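Local coordinates for protein beta-fructofuranosidase, insoluble isoenzyme CWINV1 (Arabidopsis thaliana, PDB 2OXB) that hydrolyses sucrose and 1-kestose, and, to a lower extent, neokestose and levan, as a secreted cell-wall beta-fructofuranosidase of glycosyl hydrolase family 32, at residues R288-T294 and Q312-I318; D202-R208 and E224-L230; S404-G410 and V425-F430. The protein carries 1 engineered substitution. All blocks are in the same frame, centred on the assembly; numbering follows the deposited sequence.

Contact 1 of 3, residues R288-T294 and Q312-I318; sequences RILWGWT and QTIPRKI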
loop_
_atom_site.group_PDB
_atom_site.type_symbol
_atom_site.label_atom_id
_atom_site.label_comp_id
_atom_site.label_asym_id
_atom_site.label_seq_id
_atom_site.Cartn_x
_atom_site.Cartn_y
_atom_site.Cartn_z
ATOM N N ARG A 288 -5.201 -12.812 0.858
ATOM C CA ARG A 288 -4.349 -11.939 1.644
ATOM C C ARG A 288 -4.641 -10.483 1.285
ATOM O O ARG A 288 -4.426 -10.051 0.150
ATOM C CB ARG A 288 -2.876 -12.280 1.390
ATOM C CG ARG A 288 -1.888 -11.441 2.216
ATOM C CD ARG A 288 -0.441 -11.954 2.121
ATOM N NE ARG A 288 -0.184 -13.068 3.031
ATOM C CZ ARG A 288 -0.057 -12.948 4.351
ATOM N NH1 ARG A 288 -0.160 -11.762 4.932
ATOM N NH2 ARG A 288 0.163 -14.020 5.098
ATOM N N ILE A 289 -5.154 -9.742 2.263
ATOM C CA ILE A 289 -5.492 -8.334 2.081
ATOM C C ILE A 289 -4.309 -7.442 2.421
ATOM O O ILE A 289 -3.620 -7.666 3.414
ATOM C CB ILE A 289 -6.668 -7.907 2.986
ATOM C CG1 ILE A 289 -7.999 -8.439 2.437
ATOM C CG2 ILE A 289 -6.732 -6.391 3.058
ATOM C CD1 ILE A 289 -8.135 -9.946 2.397
ATOM N N LEU A 290 -4.093 -6.413 1.614
ATOM C CA LEU A 290 -2.979 -5.508 1.843
ATOM C C LEU A 290 -3.372 -4.057 2.110
ATOM O O LEU A 290 -3.863 -3.351 1.222
ATOM C CB LEU A 290 -2.029 -5.575 0.654
ATOM C CG LEU A 290 -0.826 -4.640 0.711
ATOM C CD1 LEU A 290 0.382 -5.368 0.129
ATOM C CD2 LEU A 290 -1.110 -3.348 -0.055
ATOM N N TRP A 291 -3.127 -3.615 3.341
ATOM C CA TRP A 291 -3.432 -2.247 3.753
ATOM C C TRP A 291 -2.248 -1.291 3.646
ATOM O O TRP A 291 -1.126 -1.634 4.012
ATOM C CB TRP A 291 -3.911 -2.202 5.195
ATOM C CG TRP A 291 -5.194 -2.859 5.453
ATOM C CD1 TRP A 291 -5.399 -4.172 5.785
ATOM C CD2 TRP A 291 -6.474 -2.233 5.462
ATOM N NE1 TRP A 291 -6.737 -4.398 6.011
ATOM C CE2 TRP A 291 -7.421 -3.224 5.819
ATOM C CE3 TRP A 291 -6.920 -0.926 5.204
ATOM C CZ2 TRP A 291 -8.792 -2.946 5.929
ATOM C CZ3 TRP A 291 -8.282 -0.647 5.312
ATOM C CH2 TRP A 291 -9.202 -1.657 5.673
ATOM N N GLY A 292 -2.525 -0.077 3.175
ATOM C CA GLY A 292 -1.499 0.943 3.031
ATOM C C GLY A 292 -2.036 2.304 3.439
ATOM O O GLY A 292 -3.164 2.657 3.086
ATOM N N TRP A 293 -1.223 3.071 4.165
ATOM C CA TRP A 293 -1.626 4.381 4.657
ATOM C C TRP A 293 -1.677 5.550 3.653
ATOM O O TRP A 293 -2.751 6.105 3.427
ATOM C CB TRP A 293 -0.786 4.742 5.898
ATOM C CG TRP A 293 -0.802 6.204 6.273
ATOM C CD1 TRP A 293 -1.889 7.033 6.327
ATOM C CD2 TRP A 293 0.337 7.013 6.611
ATOM N NE1 TRP A 293 -1.495 8.308 6.667
ATOM C CE2 TRP A 293 -0.136 8.323 6.851
ATOM C CE3 TRP A 293 1.713 6.754 6.733
ATOM C CZ2 TRP A 293 0.714 9.376 7.206
ATOM C CZ3 TRP A 293 2.563 7.802 7.086
ATOM C CH2 TRP A 293 2.054 9.102 7.319
ATOM N N THR A 294 -0.570 5.947 3.041
ATOM C CA THR A 294 -0.641 7.075 2.090
ATOM C C THR A 294 -0.793 8.457 2.732
ATOM O O THR A 294 -1.884 8.880 3.126
ATOM C CB THR A 294 -1.804 6.920 1.065
ATOM O OG1 THR A 294 -1.474 5.903 0.116
ATOM C CG2 THR A 294 -2.041 8.226 0.306
ATOM N N GLN A 312 -6.889 5.877 4.135
ATOM C CA GLN A 312 -6.409 4.507 4.057
ATOM C C GLN A 312 -6.730 4.025 2.654
ATOM O O GLN A 312 -7.873 4.121 2.206
ATOM C CB GLN A 312 -7.128 3.636 5.084
ATOM C CG GLN A 312 -6.363 2.393 5.461
ATOM C CD GLN A 312 -5.201 2.680 6.416
ATOM O OE1 GLN A 312 -4.321 1.836 6.614
ATOM N NE2 GLN A 312 -5.207 3.867 7.025
ATOM N N THR A 313 -5.721 3.537 1.947
ATOM C CA THR A 313 -5.942 3.041 0.607
ATOM C C THR A 313 -6.816 1.791 0.644
ATOM O O THR A 313 -6.806 1.033 1.622
ATOM C CB THR A 313 -4.628 2.679 -0.063
ATOM O OG1 THR A 313 -3.949 1.700 0.734
ATOM C CG2 THR A 313 -3.770 3.904 -0.213
ATOM N N ILE A 314 -7.557 1.572 -0.436
ATOM C CA ILE A 314 -8.425 0.415 -0.519
ATOM C C ILE A 314 -7.629 -0.855 -0.300
ATOM O O ILE A 314 -6.567 -1.052 -0.894
ATOM C CB ILE A 314 -9.129 0.310 -1.890
ATOM C CG1 ILE A 314 -10.039 -0.914 -1.893
ATOM C CG2 ILE A 314 -8.090 0.180 -3.003
ATOM C CD1 ILE A 314 -10.556 -1.267 -3.256
ATOM N N PRO A 315 -8.140 -1.740 0.563
ATOM C CA PRO A 315 -7.451 -2.998 0.842
ATOM C C PRO A 315 -7.133 -3.681 -0.477
ATOM O O PRO A 315 -8.003 -3.842 -1.308
ATOM C CB PRO A 315 -8.472 -3.760 1.681
ATOM C CG PRO A 315 -9.154 -2.652 2.449
ATOM C CD PRO A 315 -9.382 -1.630 1.353
ATOM N N ARG A 316 -5.877 -4.045 -0.687
ATOM C CA ARG A 316 -5.498 -4.707 -1.928
ATOM C C ARG A 316 -5.325 -6.193 -1.675
ATOM O O ARG A 316 -5.182 -6.633 -0.535
ATOM C CB ARG A 316 -4.173 -4.127 -2.489
ATOM C CG ARG A 316 -4.245 -2.723 -3.156
ATOM C CD ARG A 316 -3.052 -1.845 -2.745
ATOM N NE ARG A 316 -2.806 -0.617 -3.536
ATOM C CZ ARG A 316 -3.708 0.325 -3.825
ATOM N NH1 ARG A 316 -4.972 0.213 -3.412
ATOM N NH2 ARG A 316 -3.331 1.407 -4.499
ATOM N N LYS A 317 -5.371 -6.960 -2.754
ATOM C CA LYS A 317 -5.152 -8.392 -2.675
ATOM C C LYS A 317 -3.828 -8.605 -3.387
ATOM O O LYS A 317 -3.686 -8.220 -4.541
ATOM C CB LYS A 317 -6.259 -9.162 -3.401
ATOM C CG LYS A 317 -6.103 -10.684 -3.349
ATOM C CD LYS A 317 -6.994 -11.422 -4.367
ATOM C CE LYS A 317 -6.734 -12.947 -4.312
ATOM N NZ LYS A 317 -7.439 -13.784 -5.336
ATOM N N ILE A 318 -2.850 -9.188 -2.705
ATOM C CA ILE A 318 -1.552 -9.429 -3.328
ATOM C C ILE A 318 -1.246 -10.922 -3.490
ATOM O O ILE A 318 -1.933 -11.782 -2.927
ATOM C CB ILE A 318 -0.404 -8.752 -2.529
ATOM C CG1 ILE A 318 -0.459 -9.125 -1.043
ATOM C CG2 ILE A 318 -0.514 -7.273 -2.662
ATOM C CD1 ILE A 318 0.376 -10.328 -0.681
#
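Leu-290, Gln-312 and Ile-318 lose the most surface here. Leu-290 pairs with Arg-316 in an antiparallel hydrogen-bonded pair: Arg-316 N donates to Leu-290 O at 2.9 Å (N-H...O 174°), while Leu-290 N to Arg-316 O measures only 2.4 Å, unusually short. The Leu-290 side chain packs its CD1 on Ile-318 CG2 (3.5 Å). Ile-318 also sets CD1 3.3 Å from Arg-288 CD, and its N makes a weak bond to Arg-288 O (3.4 Å). Beyond the strand pairing, Gln-312 CG lies at the edge of the Trp-291 ring, 3.4 Å from CE3, and Pro-315 CG covers a ring face in a CH-pi contact, 3.5 Å from the six-membered-ring centroid and 15° off its normal. Gly-292 O accepts from both Thr-313 N (2.9 Å) and Thr-313 OG1 (2.7 Å). The side chain of Trp-293 touches Asn-18, comes within about 4 Å of that of the active-site Asp-19, and lies about 5 Å from bound fructose (nearest atoms). Such pairing of the two middle strands is characteristic of a four-stranded blade in the family's five-bladed beta-propeller.

Contact 2 of 3, residues D202-R208 and E224-L230; sequences DFFPVTR and EILKHVL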
loop_
_atom_site.group_PDB
_atom_site.type_symbol
_atom_site.label_atom_id
_atom_site.label_comp_id
_atom_site.label_asym_id
_atom_site.label_seq_id
_atom_site.Cartn_x
_atom_site.Cartn_y
_atom_site.Cartn_z
ATOM N N ASP A 202 7.139 -6.797 7.676
ATOM C CA ASP A 202 6.080 -7.761 7.517
ATOM C C ASP A 202 6.658 -8.992 6.867
ATOM O O ASP A 202 7.358 -8.893 5.874
ATOM C CB ASP A 202 4.957 -7.167 6.668
ATOM C CG ASP A 202 3.772 -8.082 6.576
ATOM O OD1 ASP A 202 3.319 -8.571 7.629
ATOM O OD2 ASP A 202 3.289 -8.318 5.459
ATOM N N PHE A 203 6.385 -10.152 7.441
ATOM C CA PHE A 203 6.920 -11.380 6.888
ATOM C C PHE A 203 5.769 -12.357 6.716
ATOM O O PHE A 203 5.018 -12.609 7.661
ATOM C CB PHE A 203 7.987 -11.948 7.824
ATOM C CG PHE A 203 8.825 -13.011 7.202
ATOM C CD1 PHE A 203 9.731 -12.692 6.193
ATOM C CD2 PHE A 203 8.725 -14.326 7.635
ATOM C CE1 PHE A 203 10.537 -13.670 5.619
ATOM C CE2 PHE A 203 9.516 -15.322 7.079
ATOM C CZ PHE A 203 10.430 -14.993 6.065
ATOM N N PHE A 204 5.640 -12.887 5.496
ATOM C CA PHE A 204 4.566 -13.821 5.116
ATOM C C PHE A 204 4.891 -14.659 3.861
ATOM O O PHE A 204 5.583 -14.198 2.952
ATOM C CB PHE A 204 3.264 -13.032 4.858
ATOM C CG PHE A 204 3.345 -12.112 3.674
ATOM C CD1 PHE A 204 3.168 -12.600 2.378
ATOM C CD2 PHE A 204 3.674 -10.767 3.845
ATOM C CE1 PHE A 204 3.322 -11.761 1.279
ATOM C CE2 PHE A 204 3.827 -9.919 2.746
ATOM C CZ PHE A 204 3.655 -10.413 1.462
ATOM N N PRO A 205 4.369 -15.900 3.796
ATOM C CA PRO A 205 4.587 -16.808 2.668
ATOM C C PRO A 205 3.549 -16.629 1.545
ATOM O O PRO A 205 2.458 -16.097 1.768
ATOM C CB PRO A 205 4.463 -18.175 3.321
ATOM C CG PRO A 205 3.315 -17.953 4.235
ATOM C CD PRO A 205 3.636 -16.595 4.870
ATOM N N VAL A 206 3.908 -17.074 0.344
ATOM C CA VAL A 206 3.009 -17.024 -0.807
ATOM C C VAL A 206 3.245 -18.285 -1.651
ATOM O O VAL A 206 4.382 -18.664 -1.934
ATOM C CB VAL A 206 3.225 -15.745 -1.681
ATOM C CG1 VAL A 206 2.782 -14.507 -0.918
ATOM C CG2 VAL A 206 4.678 -15.608 -2.078
ATOM N N THR A 207 2.165 -18.954 -2.021
ATOM C CA THR A 207 2.269 -20.154 -2.828
ATOM C C THR A 207 2.763 -19.658 -4.192
ATOM O O THR A 207 2.447 -18.533 -4.570
ATOM C CB THR A 207 0.875 -20.835 -2.910
ATOM O OG1 THR A 207 1.009 -22.167 -3.416
ATOM C CG2 THR A 207 -0.054 -20.041 -3.800
ATOM N N ARG A 208 3.554 -20.459 -4.911
ATOM C CA ARG A 208 4.075 -20.038 -6.222
ATOM C C ARG A 208 2.985 -19.862 -7.273
ATOM O O ARG A 208 2.788 -18.772 -7.814
ATOM C CB ARG A 208 5.108 -21.031 -6.782
ATOM C CG ARG A 208 6.482 -21.028 -6.123
ATOM C CD ARG A 208 7.580 -21.323 -7.159
ATOM N NE ARG A 208 7.804 -20.161 -8.024
ATOM C CZ ARG A 208 8.522 -20.173 -9.144
ATOM N NH1 ARG A 208 9.103 -21.296 -9.557
ATOM N NH2 ARG A 208 8.652 -19.056 -9.853
ATOM N N GLU A 224 2.454 -28.507 -1.869
ATOM C CA GLU A 224 2.415 -27.074 -2.195
ATOM C C GLU A 224 3.827 -26.484 -2.215
ATOM O O GLU A 224 4.715 -26.957 -1.505
ATOM C CB GLU A 224 1.526 -26.313 -1.182
ATOM C CG GLU A 224 1.594 -24.778 -1.254
ATOM C CD GLU A 224 0.421 -24.066 -0.551
ATOM O OE1 GLU A 224 0.116 -24.377 0.623
ATOM O OE2 GLU A 224 -0.194 -23.179 -1.179
ATOM N N ILE A 225 4.038 -25.468 -3.046
ATOM C CA ILE A 225 5.344 -24.819 -3.142
ATOM C C ILE A 225 5.220 -23.389 -2.620
ATOM O O ILE A 225 4.544 -22.557 -3.220
ATOM C CB ILE A 225 5.851 -24.790 -4.607
ATOM C CG1 ILE A 225 5.899 -26.218 -5.178
ATOM C CG2 ILE A 225 7.231 -24.153 -4.671
ATOM C CD1 ILE A 225 6.902 -27.147 -4.490
ATOM N N LEU A 226 5.865 -23.120 -1.488
ATOM C CA LEU A 226 5.826 -21.803 -0.864
ATOM C C LEU A 226 7.064 -20.945 -1.123
ATOM O O LEU A 226 8.151 -21.447 -1.427
ATOM C CB LEU A 226 5.645 -21.947 0.650
ATOM C CG LEU A 226 4.276 -22.374 1.171
ATOM C CD1 LEU A 226 4.341 -22.601 2.682
ATOM C CD2 LEU A 226 3.249 -21.291 0.829
ATOM N N LYS A 227 6.882 -19.636 -0.982
ATOM C CA LYS A 227 7.958 -18.664 -1.162
ATOM C C LYS A 227 7.759 -17.674 -0.025
ATOM O O LYS A 227 6.767 -17.761 0.698
ATOM C CB LYS A 227 7.813 -17.948 -2.513
ATOM C CG LYS A 227 9.121 -17.436 -3.113
ATOM C CD LYS A 227 10.019 -18.580 -3.576
ATOM C CE LYS A 227 9.535 -19.198 -4.890
ATOM N NZ LYS A 227 9.588 -18.243 -6.042
ATOM N N HIS A 228 8.690 -16.745 0.149
ATOM C CA HIS A 228 8.542 -15.754 1.202
ATOM C C HIS A 228 8.796 -14.334 0.758
ATOM O O HIS A 228 9.624 -14.075 -0.118
ATOM C CB HIS A 228 9.405 -16.112 2.415
ATOM C CG HIS A 228 8.796 -17.183 3.262
ATOM N ND1 HIS A 228 8.643 -18.479 2.817
ATOM C CD2 HIS A 228 8.189 -17.128 4.470
ATOM C CE1 HIS A 228 7.961 -19.172 3.710
ATOM N NE2 HIS A 228 7.673 -18.376 4.722
ATOM N N VAL A 229 8.028 -13.426 1.360
ATOM C CA VAL A 229 8.096 -11.993 1.095
ATOM C C VAL A 229 8.277 -11.199 2.397
ATOM O O VAL A 229 7.406 -11.182 3.270
ATOM C CB VAL A 229 6.796 -11.457 0.425
ATOM C CG1 VAL A 229 7.017 -10.013 -0.050
ATOM C CG2 VAL A 229 6.377 -12.346 -0.721
ATOM N N LEU A 230 9.424 -10.548 2.514
ATOM C CA LEU A 230 9.708 -9.708 3.653
ATOM C C LEU A 230 9.627 -8.301 3.093
ATOM O O LEU A 230 10.326 -7.967 2.135
ATOM C CB LEU A 230 11.121 -9.947 4.205
ATOM C CG LEU A 230 11.595 -9.002 5.334
ATOM C CD1 LEU A 230 10.914 -9.379 6.617
ATOM C CD2 LEU A 230 13.107 -9.071 5.510
#
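Asp-202 opens the segment with its O 3.3 Å from Leu-230 CA, a CA-H...O contact, while its OD2 is held by Thr-279. Phe-203 follows, its CD1 3.5 Å from Leu-230 CD1; its ring lies near parallel to that of His-228 (30°), but slid so far that they barely overlap (centroids 5.1 Å). Val-229 N donates to Phe-204 O at 3.0 Å. The return bond, Phe-204 N to Val-229 O, is weak at 3.3 Å, and Phe-204 CZ meets Val-229 CB at 3.5 Å. Pro-205 places CB over the His-228 ring, 3.8 Å from the centroid, a CH-pi contact. Val-206 exchanges two bonds with Lys-227, N to O at 3.0 Å and O to N at 2.8 Å. Thr-207 OG1 donates to Glu-224 OE2 (2.7 Å), and Arg-208 N bonds Ile-225 O (2.9 Å). Five consecutive antiparallel pairs, between strands crossing at 143°, are what is expected of the first two strands of a twisted beta-propeller blade.

Contact 3 of 3, residues S404-G410 and V425-F430; sequences SGLGPFG and VYFRIF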
loop_
_atom_site.group_PDB
_atom_site.type_symbol
_atom_site.label_atom_id
_atom_site.label_comp_id
_atom_site.label_asym_id
_atom_site.label_seq_id
_atom_site.Cartn_x
_atom_site.Cartn_y
_atom_site.Cartn_z
ATOM N N SER A 404 6.347 11.000 -27.942
ATOM C CA SER A 404 7.092 9.753 -28.088
ATOM C C SER A 404 6.440 8.973 -29.231
ATOM O O SER A 404 5.310 9.270 -29.638
ATOM C CB SER A 404 7.018 8.897 -26.816
ATOM O OG SER A 404 7.505 9.586 -25.685
ATOM N N GLY A 405 7.153 7.977 -29.748
ATOM C CA GLY A 405 6.597 7.159 -30.808
ATOM C C GLY A 405 5.337 6.517 -30.257
ATOM O O GLY A 405 4.246 6.737 -30.767
ATOM N N LEU A 406 5.486 5.724 -29.204
ATOM C CA LEU A 406 4.346 5.075 -28.591
ATOM C C LEU A 406 4.137 5.692 -27.208
ATOM O O LEU A 406 4.584 5.161 -26.186
ATOM C CB LEU A 406 4.563 3.550 -28.503
ATOM C CG LEU A 406 4.736 2.746 -29.809
ATOM C CD1 LEU A 406 4.616 1.238 -29.537
ATOM C CD2 LEU A 406 3.675 3.174 -30.825
ATOM N N GLY A 407 3.475 6.841 -27.187
ATOM C CA GLY A 407 3.220 7.519 -25.934
ATOM C C GLY A 407 3.441 9.002 -26.107
ATOM O O GLY A 407 4.053 9.422 -27.087
ATOM N N PRO A 408 2.988 9.817 -25.141
ATOM C CA PRO A 408 2.284 9.368 -23.929
ATOM C C PRO A 408 0.759 9.211 -24.086
ATOM O O PRO A 408 0.102 10.047 -24.714
ATOM C CB PRO A 408 2.653 10.447 -22.924
ATOM C CG PRO A 408 2.598 11.691 -23.793
ATOM C CD PRO A 408 3.275 11.265 -25.079
ATOM N N PHE A 409 0.207 8.143 -23.506
ATOM C CA PHE A 409 -1.225 7.881 -23.594
ATOM C C PHE A 409 -1.820 7.120 -22.412
ATOM O O PHE A 409 -1.432 5.995 -22.119
ATOM C CB PHE A 409 -1.552 7.145 -24.905
ATOM C CG PHE A 409 -1.077 5.700 -24.968
ATOM C CD1 PHE A 409 -1.821 4.673 -24.396
ATOM C CD2 PHE A 409 0.075 5.361 -25.682
ATOM C CE1 PHE A 409 -1.426 3.340 -24.546
ATOM C CE2 PHE A 409 0.465 4.030 -25.831
ATOM C CZ PHE A 409 -0.283 3.015 -25.267
ATOM N N GLY A 410 -2.781 7.744 -21.738
ATOM C CA GLY A 410 -3.418 7.116 -20.594
ATOM C C GLY A 410 -4.696 7.842 -20.216
ATOM O O GLY A 410 -5.550 8.094 -21.066
ATOM N N VAL A 425 -2.295 9.953 -15.738
ATOM C CA VAL A 425 -1.598 8.687 -15.633
ATOM C C VAL A 425 -1.630 8.119 -17.050
ATOM O O VAL A 425 -2.680 8.104 -17.701
ATOM C CB VAL A 425 -2.326 7.743 -14.682
ATOM C CG1 VAL A 425 -1.683 6.374 -14.711
ATOM C CG2 VAL A 425 -2.308 8.329 -13.275
ATOM N N TYR A 426 -0.486 7.660 -17.537
ATOM C CA TYR A 426 -0.439 7.137 -18.885
ATOM C C TYR A 426 0.690 6.146 -19.077
ATOM O O TYR A 426 1.386 5.786 -18.127
ATOM C CB TYR A 426 -0.288 8.302 -19.854
ATOM C CG TYR A 426 0.906 9.173 -19.552
ATOM C CD1 TYR A 426 2.196 8.724 -19.808
ATOM C CD2 TYR A 426 0.748 10.436 -18.992
ATOM C CE1 TYR A 426 3.303 9.507 -19.520
ATOM C CE2 TYR A 426 1.854 11.236 -18.691
ATOM C CZ TYR A 426 3.130 10.762 -18.959
ATOM O OH TYR A 426 4.231 11.536 -18.670
ATOM N N PHE A 427 0.856 5.722 -20.326
ATOM C CA PHE A 427 1.878 4.764 -20.733
ATOM C C PHE A 427 2.789 5.333 -21.812
ATOM O O PHE A 427 2.420 6.275 -22.516
ATOM C CB PHE A 427 1.233 3.511 -21.316
ATOM C CG PHE A 427 0.561 2.644 -20.303
ATOM C CD1 PHE A 427 1.312 1.999 -19.322
ATOM C CD2 PHE A 427 -0.818 2.445 -20.340
ATOM C CE1 PHE A 427 0.706 1.165 -18.395
ATOM C CE2 PHE A 427 -1.440 1.608 -19.414
ATOM C CZ PHE A 427 -0.674 0.968 -18.440
ATOM N N ARG A 428 3.978 4.737 -21.929
ATOM C CA ARG A 428 4.987 5.079 -22.937
ATOM C C ARG A 428 5.734 3.782 -23.246
ATOM O O ARG A 428 6.293 3.161 -22.350
ATOM C CB ARG A 428 5.972 6.098 -22.399
ATOM C CG ARG A 428 5.499 7.514 -22.428
ATOM C CD ARG A 428 6.226 8.254 -21.344
ATOM N NE ARG A 428 6.061 9.692 -21.425
ATOM C CZ ARG A 428 6.861 10.482 -22.114
ATOM N NH1 ARG A 428 7.881 9.965 -22.781
ATOM N NH2 ARG A 428 6.650 11.785 -22.118
ATOM N N ILE A 429 5.730 3.367 -24.511
ATOM C CA ILE A 429 6.402 2.129 -24.908
ATOM C C ILE A 429 7.694 2.397 -25.679
ATOM O O ILE A 429 7.732 3.193 -26.614
ATOM C CB ILE A 429 5.507 1.232 -25.828
ATOM C CG1 ILE A 429 4.152 0.943 -25.174
ATOM C CG2 ILE A 429 6.243 -0.060 -26.163
ATOM C CD1 ILE A 429 4.214 0.181 -23.875
ATOM N N PHE A 430 8.747 1.703 -25.282
ATOM C CA PHE A 430 10.026 1.825 -25.941
ATOM C C PHE A 430 10.582 0.421 -26.101
ATOM O O PHE A 430 10.040 -0.538 -25.541
ATOM C CB PHE A 430 10.978 2.677 -25.106
ATOM C CG PHE A 430 10.511 4.091 -24.917
ATOM C CD1 PHE A 430 10.306 4.918 -26.019
ATOM C CD2 PHE A 430 10.271 4.595 -23.643
ATOM C CE1 PHE A 430 9.868 6.224 -25.856
ATOM C CE2 PHE A 430 9.833 5.899 -23.469
ATOM C CZ PHE A 430 9.629 6.720 -24.578
#
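Three backbone hydrogen bonds define this pairing. Phe-409 and Phe-427 satisfy each other: Phe-427 N donates to Phe-409 O at 2.9 Å (152°), and Phe-409 N to Phe-427 O at 3.1 Å (160°). The third, Ile-429 N to Leu-406 O, is 2.7 Å at 167°. Pro-408, after a cis peptide bond, has no amide hydrogen, but its CA lies 3.4 Å from Phe-427 O in a CA-H...O contact, and its CB packs over the Tyr-426 ring, 3.8 Å from the centroid. Gly-407, with phi at 138°, and Gly-410, whose CA is 3.1 Å from Val-425 O, stand where a CB would clash with the opposite strand. Ser-404 OG is 3.0 Å from Arg-428 NH1 at too poor an angle to bond; Arg-428 NH2 bonds Asn-399 O weakly. The outward backbone groups are used too, Tyr-426 with Cys-444 and Pro-408 with Tyr-516. The hairpin thus lies between strands 439-446 and 510-515, while Phe-409 and Phe-427 pack on strand 473-480 of the facing sheet in the C-terminal beta-sandwich.

Overall arrangement
From the N terminus, contact 2 comes first, closing a 15-residue loop without helix or strand; contact 1 then closes 17 residues containing helix 300-306 and short strand 308-309, which pairs with strand 15-26 of another sheet; contact 3 lies in the hairpin of strands 406-415 and 423-431, its segments separated by 14 residues, six of which continue the strands. The three run in series, none nested or crossed. Contacts 1 and 2 belong to different propeller sheets that meet directly: Arg-288 NH2 lies 3.3 Å from Phe-204 CB, and Ile-318 CD1 3.8 Å from Phe-204 CE1. Contact 3, in the sandwich, has its centre 28 Å from that of contact 1 and touches neither. A salt bridge from Arg-316 to Glu-485 on strand 483-488 links contact 1 to that domain.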